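Local coordinates for hypothetical protein Rv2991 (Mycobacterium tuberculosis, PDB 1RFE), which is of unknown function but binds the deazaflavin coenzyme F420 and may, like its relatives in the FMN-binding split-barrel group, act as an oxidoreductase, at residues A[25-30]-A[37-42]; A[70-75]-A[86-91]; A[49-54]-A[133-138]. One frame throughout, in Å; residues are numbered along the deposited sequence. Where two conformers were deposited one is given.

Interaction 1: residues A[25-30]-A[37-42]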
# COMPACT_ATOMS: atom_id res chain seq x y z
N GLY A 25 1.04 -4.43 -1.68
CA GLY A 25 2.30 -3.84 -1.32
C GLY A 25 2.90 -4.51 -0.09
O GLY A 25 2.31 -5.37 0.48
N THR A 26 4.09 -4.07 0.26
CA THR A 26 4.80 -4.45 1.46
C THR A 26 4.86 -3.31 2.47
O THR A 26 5.37 -2.24 2.19
CB THR A 26 6.24 -4.85 1.10
OG1 THR A 26 6.22 -5.95 0.17
CG2 THR A 26 6.99 -5.41 2.31
N LEU A 27 4.32 -3.58 3.67
CA LEU A 27 4.34 -2.66 4.76
C LEU A 27 5.49 -3.04 5.67
O LEU A 27 5.73 -4.21 5.88
CB LEU A 27 3.02 -2.75 5.54
CG LEU A 27 2.92 -1.93 6.84
CD1 LEU A 27 2.75 -0.47 6.53
CD2 LEU A 27 1.82 -2.46 7.67
N ALA A 28 6.24 -2.05 6.13
CA ALA A 28 7.19 -2.23 7.22
C ALA A 28 6.76 -1.37 8.40
O ALA A 28 6.63 -0.17 8.27
CB ALA A 28 8.60 -1.81 6.80
N THR A 29 6.63 -1.98 9.56
CA THR A 29 6.57 -1.23 10.83
C THR A 29 7.82 -1.54 11.66
O THR A 29 8.67 -2.40 11.30
CB THR A 29 5.28 -1.63 11.66
OG1 THR A 29 5.28 -3.05 11.93
CG2 THR A 29 4.01 -1.45 10.89
N ILE A 30 7.96 -0.87 12.78
CA ILE A 30 9.17 -0.97 13.54
C ILE A 30 8.89 -1.85 14.75
O ILE A 30 8.05 -1.52 15.54
CB ILE A 30 9.65 0.41 13.97
CG1 ILE A 30 9.94 1.22 12.73
CG2 ILE A 30 10.93 0.30 14.90
CD1 ILE A 30 10.41 2.61 13.01
N HIS A 37 9.54 -5.04 10.66
CA HIS A 37 8.57 -6.12 10.64
C HIS A 37 7.83 -5.97 9.33
O HIS A 37 7.17 -4.96 9.11
CB HIS A 37 7.59 -6.01 11.81
CG HIS A 37 8.12 -6.57 13.10
ND1 HIS A 37 7.51 -6.34 14.33
CD2 HIS A 37 9.19 -7.37 13.36
CE1 HIS A 37 8.17 -6.98 15.27
NE2 HIS A 37 9.21 -7.59 14.72
N LEU A 38 7.96 -6.99 8.46
CA LEU A 38 7.39 -6.93 7.11
C LEU A 38 6.16 -7.79 6.90
O LEU A 38 6.15 -8.96 7.27
CB LEU A 38 8.44 -7.35 6.11
CG LEU A 38 9.77 -6.59 6.07
CD1 LEU A 38 10.65 -7.11 4.89
CD2 LEU A 38 9.56 -5.03 6.06
N THR A 39 5.14 -7.23 6.23
CA THR A 39 3.94 -8.01 5.86
C THR A 39 3.50 -7.60 4.45
O THR A 39 3.69 -6.46 4.05
CB THR A 39 2.78 -7.79 6.85
OG1 THR A 39 2.29 -6.45 6.74
CG2 THR A 39 3.22 -7.92 8.32
N ALA A 40 2.97 -8.55 3.66
CA ALA A 40 2.41 -8.26 2.36
C ALA A 40 0.90 -7.99 2.57
O ALA A 40 0.20 -8.83 3.11
CB ALA A 40 2.59 -9.40 1.48
N MSE A 41 0.42 -6.82 2.15
CA MSE A 41 -0.89 -6.30 2.52
C MSE A 41 -1.71 -5.99 1.23
O MSE A 41 -1.21 -5.36 0.34
CB MSE A 41 -0.74 -4.98 3.32
CG MSE A 41 -0.11 -5.09 4.76
SE MSE A 41 -1.17 -6.28 5.81
CE MSE A 41 -2.54 -5.05 6.28
N TRP A 42 -2.98 -6.41 1.19
CA TRP A 42 -3.99 -5.75 0.39
C TRP A 42 -4.39 -4.47 1.07
O TRP A 42 -4.12 -4.27 2.24
CB TRP A 42 -5.22 -6.59 0.21
CG TRP A 42 -5.02 -7.76 -0.70
CD1 TRP A 42 -3.91 -8.07 -1.42
CD2 TRP A 42 -5.98 -8.77 -0.99
NE1 TRP A 42 -4.12 -9.22 -2.15
CE2 TRP A 42 -5.39 -9.66 -1.90
CE3 TRP A 42 -7.30 -8.99 -0.59
CZ2 TRP A 42 -6.08 -10.79 -2.40
CZ3 TRP A 42 -8.00 -10.12 -1.10
CH2 TRP A 42 -7.37 -10.99 -1.98
O HOH W 1 4.24 -4.86 9.31
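G25 to T29 pair with H37 to M41 in an antiparallel beta hairpin of the curled sheet found in the pyridoxamine 5'-phosphate oxidase-like family. Three hydrogen-bonded pairs, G25 with M41, L27 with T39 and T29 with H37, carry two backbone bonds each; in the last, H37 N reaches T29 O at 2.9 Å and T29 N returns a bond to H37 O. Between them the non-hydrogen-bonded pairs bring alpha carbons close to carbonyls, as where A28 CA lies 3.3 Å from H37 O.

On the face of T26, A28, L38 and A40, the methyl CD2 of L38 leans over the neighbouring strand to A28 CB, at 3.4 Å a tight carbon contact; the small alanine lets the leucine branch come this close. On the other face L27 CB meets M41 CG at 4.0 Å, and T39, modelled in two conformers, runs alongside L27 in one of them. M41, a selenomethionine, bends at both chi2 and chi3, and its bent chain carries the CE end toward L52 of strand 49-55. G25, opposite M41, puts no side chain on this face.

T29 OG1 stands between the backbone N and the carbonyl carbon (chi1 58°), on the side of H37, and is 3.8 Å from H37 CB in one of the two conformers of the histidine. A water donates to H37 O at 2.9 Å and, weakly, to T29 OG1. The main polar partner of both side chains is N63, whose OD1 is hydrogen-bonded to T29 OG1 and, in that same conformer, to H37 ND1.

Helix 59-66 thus lies against the T29 end, L27 also packs on L52, and strand 69-76 flanks strand 25-30 through backbone bonds from T26 and A28.

Interaction 2: residues A[70-75]-A[86-91]; sequences VSFLLE and VSFEGV
F72 and F88 face each other as a hydrogen-bonded pair, F88 N donating a hydrogen bond to F72 O at 2.9 Å and F72 N bonding back to F88 O. Their rings only graze: F88 CD2 arrives at the edge of the F72 ring, near its plane, 4.4 Å from F72 CD2. The first torsions draw the rings apart, since CG of F72 is anti to its backbone N (chi1 -167°) whereas CG of F88 is anti to its carbonyl carbon (chi1 -60°). F88 CD2 lies 3.6 Å from F72 O.

At the next hydrogen-bonded pair, L74 and V86 run alongside each other, L74 CB touching V86 CG1 at 4.0 Å; branched aliphatic groups suit this buried position. At the other end V70 stands opposite G90, which has no side chain, and V70 CG2 rests 3.6 Å from the backbone C of V91. The bond from V70 N to G90 O is nearly straight at hydrogen, yet the donor lies about 50° above the carbonyl plane.

Strands 69-76 and 84-95 form an antiparallel beta hairpin here, part of the sheet of a split-barrel-type fold. The other face carries S71, L73, S87 and E89, a mixed set in which S71 OG lies 3.7 Å from E89 CG; E89 extends beyond CG and makes a weak, long ion pair with R140.

Farther out, F18 and V19 of helix 12-21 pack on L74, while I50, L52 and I136 touch F72. Strand 140-145 continues the sheet beyond strand 84-95, where S87 pairs through its backbone with R142 and T141 touches V86 and F88.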
# COMPACT_ATOMS: atom_id res chain seq x y z
N VAL A 70 6.18 4.31 9.47
CA VAL A 70 5.90 3.23 8.53
C VAL A 70 6.59 3.45 7.21
O VAL A 70 6.89 4.61 6.82
CB VAL A 70 4.40 3.10 8.15
CG1 VAL A 70 3.72 2.29 9.08
CG2 VAL A 70 3.69 4.46 7.94
N SER A 71 6.83 2.35 6.51
CA SER A 71 7.18 2.39 5.10
C SER A 71 6.28 1.46 4.33
O SER A 71 5.82 0.42 4.86
CB SER A 71 8.63 1.94 4.87
OG SER A 71 9.49 2.77 5.62
N PHE A 72 5.99 1.83 3.08
CA PHE A 72 5.11 0.98 2.26
C PHE A 72 5.61 1.02 0.85
O PHE A 72 5.87 2.10 0.32
CB PHE A 72 3.66 1.47 2.38
CG PHE A 72 2.63 0.52 1.86
CD1 PHE A 72 2.20 -0.55 2.62
CD2 PHE A 72 2.06 0.70 0.60
CE1 PHE A 72 1.24 -1.41 2.11
CE2 PHE A 72 1.11 -0.14 0.11
CZ PHE A 72 0.69 -1.21 0.88
N LEU A 73 5.74 -0.16 0.22
CA LEU A 73 6.33 -0.29 -1.10
C LEU A 73 5.42 -1.07 -2.06
O LEU A 73 4.95 -2.15 -1.75
CB LEU A 73 7.71 -0.98 -1.01
CG LEU A 73 8.56 -1.09 -2.32
CD1 LEU A 73 10.06 -1.14 -2.08
CD2 LEU A 73 8.22 -2.34 -3.14
N LEU A 74 5.20 -0.48 -3.23
CA LEU A 74 4.50 -1.10 -4.34
C LEU A 74 5.46 -1.23 -5.51
O LEU A 74 6.16 -0.29 -5.84
CB LEU A 74 3.32 -0.22 -4.78
CG LEU A 74 2.13 -0.09 -3.84
CD1 LEU A 74 1.23 1.06 -4.22
CD2 LEU A 74 1.36 -1.43 -3.82
N GLU A 75 5.41 -2.36 -6.20
CA GLU A 75 6.31 -2.61 -7.29
C GLU A 75 5.71 -3.60 -8.26
O GLU A 75 5.01 -4.55 -7.85
CB GLU A 75 7.67 -3.11 -6.71
CG GLU A 75 8.30 -4.38 -7.25
CD GLU A 75 7.58 -5.67 -6.95
OE1 GLU A 75 7.16 -5.90 -5.79
OE2 GLU A 75 7.44 -6.47 -7.90
N VAL A 86 6.72 2.53 -6.43
CA VAL A 86 6.64 3.69 -5.60
C VAL A 86 6.85 3.25 -4.14
O VAL A 86 6.32 2.23 -3.69
CB VAL A 86 5.35 4.47 -5.81
CG1 VAL A 86 4.13 3.62 -5.43
CG2 VAL A 86 5.36 5.72 -5.05
N SER A 87 7.66 4.02 -3.44
CA SER A 87 8.10 3.69 -2.09
C SER A 87 7.78 4.91 -1.22
O SER A 87 8.22 6.03 -1.53
CB SER A 87 9.61 3.44 -2.12
OG SER A 87 10.06 2.99 -0.86
N PHE A 88 7.01 4.68 -0.16
CA PHE A 88 6.52 5.71 0.76
C PHE A 88 7.17 5.50 2.12
O PHE A 88 7.28 4.36 2.60
CB PHE A 88 5.00 5.57 0.98
CG PHE A 88 4.18 5.71 -0.29
CD1 PHE A 88 4.12 6.90 -0.96
CD2 PHE A 88 3.50 4.62 -0.83
CE1 PHE A 88 3.35 7.03 -2.09
CE2 PHE A 88 2.72 4.75 -1.98
CZ PHE A 88 2.64 5.93 -2.59
N GLU A 89 7.61 6.59 2.72
CA GLU A 89 8.00 6.57 4.10
C GLU A 89 7.14 7.64 4.76
O GLU A 89 6.88 8.67 4.16
CB GLU A 89 9.51 6.83 4.26
CG GLU A 89 10.35 5.72 3.64
CD GLU A 89 11.84 5.93 3.71
OE1 GLU A 89 12.25 6.98 4.27
OE2 GLU A 89 12.60 5.00 3.23
N GLY A 90 6.67 7.37 5.95
CA GLY A 90 5.82 8.33 6.65
C GLY A 90 5.41 7.91 8.02
O GLY A 90 6.20 7.30 8.77
N VAL A 91 4.16 8.25 8.32
CA VAL A 91 3.53 7.95 9.59
C VAL A 91 2.15 7.36 9.31
O VAL A 91 1.50 7.68 8.30
CB VAL A 91 3.43 9.20 10.50
CG1 VAL A 91 4.80 9.76 10.80
CG2 VAL A 91 2.55 10.27 9.89

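Interaction 3: residues A[49-54]-A[133-138]; sequences EIWLET and GVRIVA
W51 spreads its indole over R135: CB of the arginine lies over the centre of the six-membered ring, 3.6 Å from its centroid and only 7° off the normal, a CH-pi contact. G133 CA approaches the ring at its edge, 4.2 Å from W51 CE3, a place where glycine offers no side chain to obstruct it, and E49 O also lies at the edge, in plane. The guanidinium of R135 has V137 CG2 over the centre of one face and E49 OE1 at its edge. These groups line one side of an antiparallel pair, strand 49-55 with strand 131-138, which are far apart in sequence but adjacent in the curled sheet of this split-barrel-like fold.

R135 runs extended from CG to NE, starting with CG anti to the backbone N (chi1 175°). Its CD passes W51 CZ2 at 3.6 Å before NE donates to E49 OE1 at 3.1 Å. This salt bridge meets the carboxylate on the syn side, although the two planes are turned 66° apart; NH1 has another acid partner, E93. A long aliphatic stem with a charged end thus serves both ring and carboxylates.

The opposite side is apolar. I136 CD1 reaches L52 CD1 at 3.7 Å and I50 CG2 at 3.8 Å, L52 CB rests on V134 CB, and L64 of helix 59-66 touches V134.

Backbone bonds join L52 with V134 in both directions. Between I50 and I136 there is one direct bond, I136 N to I50 O, and a water links the pair a second time, accepting from I50 N and donating to I136 O at 2.6 Å.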
# COMPACT_ATOMS: atom_id res chain seq x y z
N GLU A 49 -5.44 8.29 -0.49
CA GLU A 49 -4.51 7.78 0.53
C GLU A 49 -4.71 6.30 0.75
O GLU A 49 -5.85 5.83 0.71
CB GLU A 49 -4.73 8.47 1.88
CG GLU A 49 -4.36 9.96 1.94
CD GLU A 49 -4.47 10.50 3.36
OE1 GLU A 49 -5.59 10.40 3.95
OE2 GLU A 49 -3.43 11.00 3.88
N ILE A 50 -3.62 5.60 1.00
CA ILE A 50 -3.62 4.19 1.33
C ILE A 50 -4.01 4.00 2.80
O ILE A 50 -3.49 4.68 3.68
CB ILE A 50 -2.21 3.52 1.07
CG1 ILE A 50 -1.92 3.51 -0.43
CG2 ILE A 50 -2.14 2.07 1.66
CD1 ILE A 50 -0.49 3.26 -0.82
N TRP A 51 -4.97 3.08 2.99
CA TRP A 51 -5.41 2.60 4.29
C TRP A 51 -5.34 1.10 4.35
O TRP A 51 -5.65 0.42 3.37
CB TRP A 51 -6.86 2.96 4.58
CG TRP A 51 -7.20 4.41 4.80
CD1 TRP A 51 -7.09 5.39 3.92
CD2 TRP A 51 -7.71 5.00 6.00
NE1 TRP A 51 -7.48 6.58 4.46
CE2 TRP A 51 -7.93 6.36 5.73
CE3 TRP A 51 -8.06 4.51 7.27
CZ2 TRP A 51 -8.46 7.25 6.67
CZ3 TRP A 51 -8.60 5.39 8.21
CH2 TRP A 51 -8.78 6.75 7.92
N LEU A 52 -5.03 0.61 5.55
CA LEU A 52 -4.97 -0.78 5.84
C LEU A 52 -6.00 -1.10 6.90
O LEU A 52 -6.51 -0.21 7.58
CB LEU A 52 -3.56 -1.18 6.31
CG LEU A 52 -2.42 -0.69 5.41
CD1 LEU A 52 -1.09 -0.97 6.03
CD2 LEU A 52 -2.45 -1.24 3.96
N GLU A 53 -6.35 -2.40 6.99
CA GLU A 53 -7.18 -2.89 8.08
C GLU A 53 -6.40 -3.96 8.79
O GLU A 53 -5.74 -4.75 8.13
CB GLU A 53 -8.57 -3.37 7.61
CG GLU A 53 -8.62 -4.48 6.55
CD GLU A 53 -8.67 -5.89 7.12
OE1 GLU A 53 -7.76 -6.70 6.80
N THR A 54 -6.44 -3.97 10.11
CA THR A 54 -5.74 -4.97 10.88
C THR A 54 -6.48 -5.22 12.22
O THR A 54 -7.26 -4.38 12.69
CB THR A 54 -4.24 -4.54 11.11
OG1 THR A 54 -3.53 -5.57 11.81
CG2 THR A 54 -4.15 -3.34 12.08
N GLY A 133 -8.59 0.82 11.32
CA GLY A 133 -8.08 1.36 10.08
C GLY A 133 -6.67 1.89 10.31
O GLY A 133 -6.38 2.39 11.41
N VAL A 134 -5.80 1.79 9.30
CA VAL A 134 -4.47 2.34 9.37
C VAL A 134 -4.26 3.24 8.18
O VAL A 134 -4.12 2.78 7.04
CB VAL A 134 -3.38 1.22 9.42
CG1 VAL A 134 -1.96 1.83 9.32
CG2 VAL A 134 -3.50 0.41 10.70
N ARG A 135 -4.29 4.53 8.41
CA ARG A 135 -4.09 5.49 7.37
C ARG A 135 -2.60 5.77 7.20
O ARG A 135 -1.95 6.19 8.12
CB ARG A 135 -4.87 6.75 7.71
CG ARG A 135 -4.72 7.97 6.80
CD ARG A 135 -5.48 9.17 7.45
NE ARG A 135 -5.09 10.50 7.04
CZ ARG A 135 -4.38 11.40 7.77
NH1 ARG A 135 -3.92 11.17 9.02
NH2 ARG A 135 -4.13 12.58 7.23
N ILE A 136 -2.09 5.56 5.99
CA ILE A 136 -0.70 5.84 5.65
C ILE A 136 -0.56 7.26 5.11
O ILE A 136 -1.15 7.65 4.07
CB ILE A 136 -0.18 4.78 4.69
CG1 ILE A 136 -0.30 3.43 5.42
CG2 ILE A 136 1.28 5.13 4.24
CD1 ILE A 136 0.17 2.24 4.70
N VAL A 137 0.21 8.04 5.84
CA VAL A 137 0.50 9.40 5.41
C VAL A 137 1.96 9.52 5.01
O VAL A 137 2.84 9.34 5.84
CB VAL A 137 0.24 10.39 6.51
CG1 VAL A 137 0.47 11.83 5.96
CG2 VAL A 137 -1.16 10.23 7.01
N ALA A 138 2.22 9.79 3.74
CA ALA A 138 3.56 9.79 3.25
C ALA A 138 4.19 11.18 3.52
O ALA A 138 3.55 12.21 3.36
CB ALA A 138 3.54 9.51 1.78
O HOH W 2 -1.08 6.89 1.57

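How the interactions relate
All three contacts are antiparallel strand pairs of one curled sheet, their centres 9 to 11 Å apart. Strand 25-30 lies between strand 36-46 of interaction 1 and strand 69-76 of interaction 2: A28 N is probably bonded to S71 O, and L73 N to T26 O. Interaction 3 joins the sheet on from both hairpins, through neighbouring strands 36-46 and 49-55 and through 84-95 and 131-138, where V137 N probably bonds to V91 O. Along the chain interaction 1 comes first; residues 49-54 then open interaction 3, and the hairpin of interaction 2 is completed before residues 133-138 close it. Side chains from all three, including L27, F72, F88, L52 and I50, build a common apolar interior.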